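Local coordinates for putative uncharacterized protein (Vibrio cholerae, PDB 4G7X) that is probably the host-receptor-binding N1 domain of the CTXphi phage coat protein pIII, which would help the phage enter Vibrio cholerae cells, at residues E46-Y50 with G51-S55; N59-G62 with D63-K66. All coordinates share one frame; numbering follows the deposited sequence.

Interaction 1: E46-Y50 with G51-S55; sequences EKDDY and GFVWS
Val53 and Glu46 face each other across the neck of the turn, where the nearly straight bond from Val53 N to Glu46 O (2.9 Å, 172°) marks the tight part of the contact. CG2 of Val53 lies over the same carbonyl and reaches Asp48 OD2 at 3.9 Å, the two side chains crossing at about a right angle. Asp48 is folded back over the turn: its CG sits between the backbone N and the carbonyl carbon (chi1 66°), and from there OD1 accepts from Tyr50 N at 2.9 Å, the donor lying above the carboxylate plane. This Asx turn overlies a type I beta turn from Asp48 to Gly51, a two-residue beta hairpin closed by bonds in both directions, Asp48 N to Gly51 O (3.0 Å) and Gly51 N to Asp48 O (3.1 Å). On the partner protein, a basic side chain forms a salt bridge with Asp48 OD2 and an apolar one packs on Val53. The opposite face is looser. There the exposed Lys47 lays CD over one face of the Phe52 ring, displaced toward its rim, a CH-pi contact 4.2 Å from the ring centroid, before the chain bends near its ammonium end.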
loop_
_atom_site.group_PDB
_atom_site.type_symbol
_atom_site.label_atom_id
_atom_site.label_comp_id
_atom_site.label_asym_id
_atom_site.label_seq_id
_atom_site.Cartn_x
_atom_site.Cartn_y
_atom_site.Cartn_z
ATOM N N GLU A 46 -4.195 11.200 -1.756
ATOM C CA GLU A 46 -4.358 11.103 -3.203
ATOM C C GLU A 46 -5.820 11.102 -3.597
ATOM O O GLU A 46 -6.675 10.600 -2.866
ATOM C CB GLU A 46 -3.688 9.844 -3.736
ATOM C CG GLU A 46 -2.185 9.856 -3.552
ATOM C CD GLU A 46 -1.505 8.814 -4.400
ATOM O OE1 GLU A 46 -1.487 8.973 -5.640
ATOM O OE2 GLU A 46 -0.976 7.848 -3.824
ATOM N N LYS A 47 -6.092 11.675 -4.762
ATOM C CA LYS A 47 -7.433 11.727 -5.315
ATOM C C LYS A 47 -7.347 11.306 -6.772
ATOM O O LYS A 47 -6.471 11.773 -7.496
ATOM C CB LYS A 47 -7.981 13.149 -5.198
ATOM C CG LYS A 47 -9.456 13.293 -5.540
ATOM C CD LYS A 47 -9.941 14.687 -5.170
ATOM C CE LYS A 47 -11.412 14.880 -5.498
ATOM N NZ LYS A 47 -11.651 15.215 -6.929
ATOM N N ASP A 48 -8.229 10.401 -7.186
ATOM C CA ASP A 48 -8.310 10.015 -8.597
ATOM C C ASP A 48 -9.707 10.333 -9.138
ATOM O O ASP A 48 -10.453 11.077 -8.500
ATOM C CB ASP A 48 -7.890 8.546 -8.803
ATOM C CG ASP A 48 -8.840 7.542 -8.146
ATOM O OD1 ASP A 48 -9.956 7.917 -7.735
ATOM O OD2 ASP A 48 -8.468 6.353 -8.052
ATOM N N ASP A 49 -10.063 9.765 -10.290
ATOM C CA ASP A 49 -11.346 10.063 -10.940
ATOM C C ASP A 49 -12.575 9.650 -10.125
ATOM O O ASP A 49 -13.693 10.081 -10.423
ATOM C CB ASP A 49 -11.401 9.434 -12.341
ATOM C CG ASP A 49 -10.499 10.146 -13.342
ATOM O OD1 ASP A 49 -10.021 11.263 -13.047
ATOM O OD2 ASP A 49 -10.275 9.588 -14.441
ATOM N N TYR A 50 -12.367 8.830 -9.098
ATOM C CA TYR A 50 -13.466 8.331 -8.277
ATOM C C TYR A 50 -13.517 8.963 -6.888
ATOM O O TYR A 50 -14.376 8.622 -6.080
ATOM C CB TYR A 50 -13.426 6.799 -8.213
ATOM C CG TYR A 50 -13.583 6.163 -9.579
ATOM C CD1 TYR A 50 -14.847 5.859 -10.086
ATOM C CD2 TYR A 50 -12.471 5.901 -10.382
ATOM C CE1 TYR A 50 -14.999 5.293 -11.345
ATOM C CE2 TYR A 50 -12.613 5.336 -11.643
ATOM C CZ TYR A 50 -13.876 5.035 -12.118
ATOM O OH TYR A 50 -14.022 4.472 -13.372
ATOM N N GLY A 51 -12.613 9.905 -6.635
ATOM C CA GLY A 51 -12.582 10.636 -5.369
ATOM C C GLY A 51 -11.308 10.345 -4.608
ATOM O O GLY A 51 -10.348 9.814 -5.172
ATOM N N PHE A 52 -11.290 10.695 -3.327
ATOM C CA PHE A 52 -10.129 10.395 -2.498
ATOM C C PHE A 52 -9.902 8.892 -2.433
ATOM O O PHE A 52 -10.853 8.115 -2.363
ATOM C CB PHE A 52 -10.305 10.978 -1.095
ATOM C CG PHE A 52 -10.293 12.476 -1.069
ATOM C CD1 PHE A 52 -11.455 13.188 -0.791
ATOM C CD2 PHE A 52 -9.126 13.173 -1.348
ATOM C CE1 PHE A 52 -11.439 14.577 -0.778
ATOM C CE2 PHE A 52 -9.104 14.559 -1.342
ATOM C CZ PHE A 52 -10.265 15.263 -1.057
ATOM N N VAL A 53 -8.637 8.487 -2.478
ATOM C CA VAL A 53 -8.290 7.070 -2.416
ATOM C C VAL A 53 -8.202 6.678 -0.940
ATOM O O VAL A 53 -7.126 6.651 -0.341
ATOM C CB VAL A 53 -6.992 6.756 -3.185
ATOM C CG1 VAL A 53 -6.805 5.250 -3.289
ATOM C CG2 VAL A 53 -7.031 7.384 -4.574
ATOM N N TRP A 54 -9.370 6.373 -0.384
ATOM C CA TRP A 54 -9.602 6.270 1.052
ATOM C C TRP A 54 -10.760 5.353 1.292
ATOM O O TRP A 54 -11.750 5.403 0.565
ATOM C CB TRP A 54 -9.943 7.653 1.606
ATOM C CG TRP A 54 -10.421 7.652 3.036
ATOM C CD1 TRP A 54 -11.703 7.373 3.505
ATOM C CD2 TRP A 54 -9.629 7.943 4.234
ATOM N NE1 TRP A 54 -11.757 7.461 4.870
ATOM C CE2 TRP A 54 -10.544 7.804 5.373
ATOM C CE3 TRP A 54 -8.305 8.292 4.469
ATOM C CZ2 TRP A 54 -10.129 8.023 6.676
ATOM C CZ3 TRP A 54 -7.895 8.502 5.789
ATOM C CH2 TRP A 54 -8.786 8.365 6.865
ATOM N N SER A 55 -10.667 4.519 2.326
ATOM C CA SER A 55 -11.820 3.734 2.766
ATOM C C SER A 55 -11.714 3.368 4.237
ATOM O O SER A 55 -10.621 3.336 4.792
ATOM C CB SER A 55 -11.994 2.477 1.903
ATOM O OG SER A 55 -10.874 1.619 1.996
#

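Interaction 2: N59-G62 with D63-K66; sequences NENG and DYCK
A single ordered water is held by three side chains, joining Tyr64 to the turn that precedes it. It accepts from Tyr64 OH at 2.6 Å and from Asn59 ND2 at 2.9 Å, and donates to Asn61 OD1 at 2.8 Å. The water lies in the plane of the Tyr64 ring, and through it the phenol hydroxyl is tied to both asparagines without touching either directly. The other amide atom of Asn59 serves the backbone: OD1 accepts from Asn61 N at 2.8 Å, with the donor tilted 30° from the carbonyl plane. Its CG stands between the backbone N and the carbonyl carbon (chi1 58°), which turns the amide back over the loop and allows one group to bind the turn on one side and the water on the other. With both ends engaged, the rotation of this amide is fixed.

Two oxygens meet the ring at its edge, in its plane: Gly62 O, 3.7 Å from Tyr64 CD2, and Asn59 OD1, whose amide is turned 56° against the ring. Asn61 CB comes to 3.8 Å from Tyr64 CE2 from out of that plane.

Around the backbone, a second water donates to Asp63 OD2 (2.8 Å) and to Asn59 O, bridging the exposed carboxylate to the start of the turn; the same OD2 also has a hydrogen bond with Ser58. Asn59 and Gly62 exchange backbone hydrogen bonds in both directions, and Tyr64 pairs further back with Leu57. The arrangement is that of a two-residue beta hairpin, a type I turn opened by an Asx turn at Asn59, linking strands 51-59 and 64-71.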
loop_
_atom_site.group_PDB
_atom_site.type_symbol
_atom_site.label_atom_id
_atom_site.label_comp_id
_atom_site.label_asym_id
_atom_site.label_seq_id
_atom_site.Cartn_x
_atom_site.Cartn_y
_atom_site.Cartn_z
ATOM N N ASN A 59 -13.445 -5.451 9.925
ATOM C CA ASN A 59 -13.229 -6.863 9.609
ATOM C C ASN A 59 -12.269 -7.556 10.583
ATOM O O ASN A 59 -12.080 -7.093 11.711
ATOM C CB ASN A 59 -12.757 -7.020 8.150
ATOM C CG ASN A 59 -11.478 -6.254 7.853
ATOM O OD1 ASN A 59 -10.626 -6.072 8.721
ATOM N ND2 ASN A 59 -11.331 -5.818 6.607
ATOM N N GLU A 60 -11.660 -8.655 10.133
ATOM C CA GLU A 60 -10.705 -9.429 10.937
ATOM C C GLU A 60 -9.467 -8.630 11.365
ATOM O O GLU A 60 -8.797 -8.987 12.335
ATOM C CB GLU A 60 -10.294 -10.720 10.208
ATOM C CG GLU A 60 -9.654 -10.521 8.834
ATOM C CD GLU A 60 -10.639 -10.074 7.759
ATOM O OE1 GLU A 60 -11.841 -10.420 7.849
ATOM O OE2 GLU A 60 -10.207 -9.373 6.818
ATOM N N ASN A 61 -9.182 -7.549 10.639
ATOM C CA ASN A 61 -8.104 -6.630 10.995
ATOM C C ASN A 61 -8.592 -5.489 11.894
ATOM O O ASN A 61 -7.893 -4.494 12.085
ATOM C CB ASN A 61 -7.430 -6.079 9.728
ATOM C CG ASN A 61 -6.745 -7.163 8.905
ATOM O OD1 ASN A 61 -7.047 -7.351 7.725
ATOM N ND2 ASN A 61 -5.825 -7.883 9.528
ATOM N N GLY A 62 -9.792 -5.652 12.453
ATOM C CA GLY A 62 -10.381 -4.653 13.341
ATOM C C GLY A 62 -11.142 -3.575 12.594
ATOM O O GLY A 62 -11.506 -3.748 11.425
ATOM N N ASP A 63 -11.390 -2.466 13.285
ATOM C CA ASP A 63 -12.078 -1.313 12.712
ATOM C C ASP A 63 -11.058 -0.220 12.457
ATOM O O ASP A 63 -10.400 0.257 13.380
ATOM C CB ASP A 63 -13.160 -0.800 13.669
ATOM C CG ASP A 63 -14.224 -1.840 13.978
ATOM O OD1 ASP A 63 -15.067 -1.572 14.860
ATOM O OD2 ASP A 63 -14.225 -2.919 13.355
ATOM N N TYR A 64 -10.922 0.176 11.197
ATOM C CA TYR A 64 -9.884 1.125 10.825
ATOM C C TYR A 64 -10.198 1.808 9.509
ATOM O O TYR A 64 -11.111 1.398 8.790
ATOM C CB TYR A 64 -8.516 0.426 10.758
ATOM C CG TYR A 64 -8.325 -0.520 9.588
ATOM C CD1 TYR A 64 -7.561 -0.140 8.484
ATOM C CD2 TYR A 64 -8.882 -1.806 9.596
ATOM C CE1 TYR A 64 -7.367 -1.002 7.416
ATOM C CE2 TYR A 64 -8.696 -2.675 8.530
ATOM C CZ TYR A 64 -7.936 -2.264 7.448
ATOM O OH TYR A 64 -7.734 -3.114 6.385
ATOM N N CYS A 65 -9.434 2.854 9.216
ATOM C CA CYS A 65 -9.479 3.517 7.917
ATOM C C CYS A 65 -8.092 3.521 7.287
ATOM O O CYS A 65 -7.074 3.429 7.983
ATOM C CB CYS A 65 -9.986 4.957 8.046
ATOM S SG CYS A 65 -11.603 5.138 8.830
ATOM N N LYS A 66 -8.061 3.626 5.966
ATOM C CA LYS A 66 -6.809 3.660 5.224
ATOM C C LYS A 66 -6.908 4.659 4.089
ATOM O O LYS A 66 -7.973 4.841 3.496
ATOM C CB LYS A 66 -6.431 2.269 4.688
ATOM C CG LYS A 66 -7.463 1.640 3.763
ATOM C CD LYS A 66 -7.006 0.279 3.253
ATOM C CE LYS A 66 -8.112 -0.414 2.475
ATOM N NZ LYS A 66 -7.667 -1.705 1.873
HETATM O O HOH W 1 -8.516 -5.588 6.176
HETATM O O HOH W 2 -13.614 -5.609 13.710
#

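In the fold
Interactions 1 and 2 are successive hairpin turns at the two ends of strand 51-59, their centres about 18 Å apart, and both are surface contacts. Each combines a type I turn with an Asx turn and a reciprocal backbone pair, but in interaction 1 a lysine lies on a phenylalanine ring, whereas in interaction 2 water carries the polar links between side chains across the turn. They meet in the sheet, where Ser55 O and Lys66 N lie 2.8 Å apart, probably hydrogen-bonded, and Trp54 packs on Cys65, joined to Cys56 by a disulfide. Both touch the partner protein: interaction 1 offers acidic groups to basic side chains, while near interaction 2 Lys66 hydrogen-bonds to the partner's backbone.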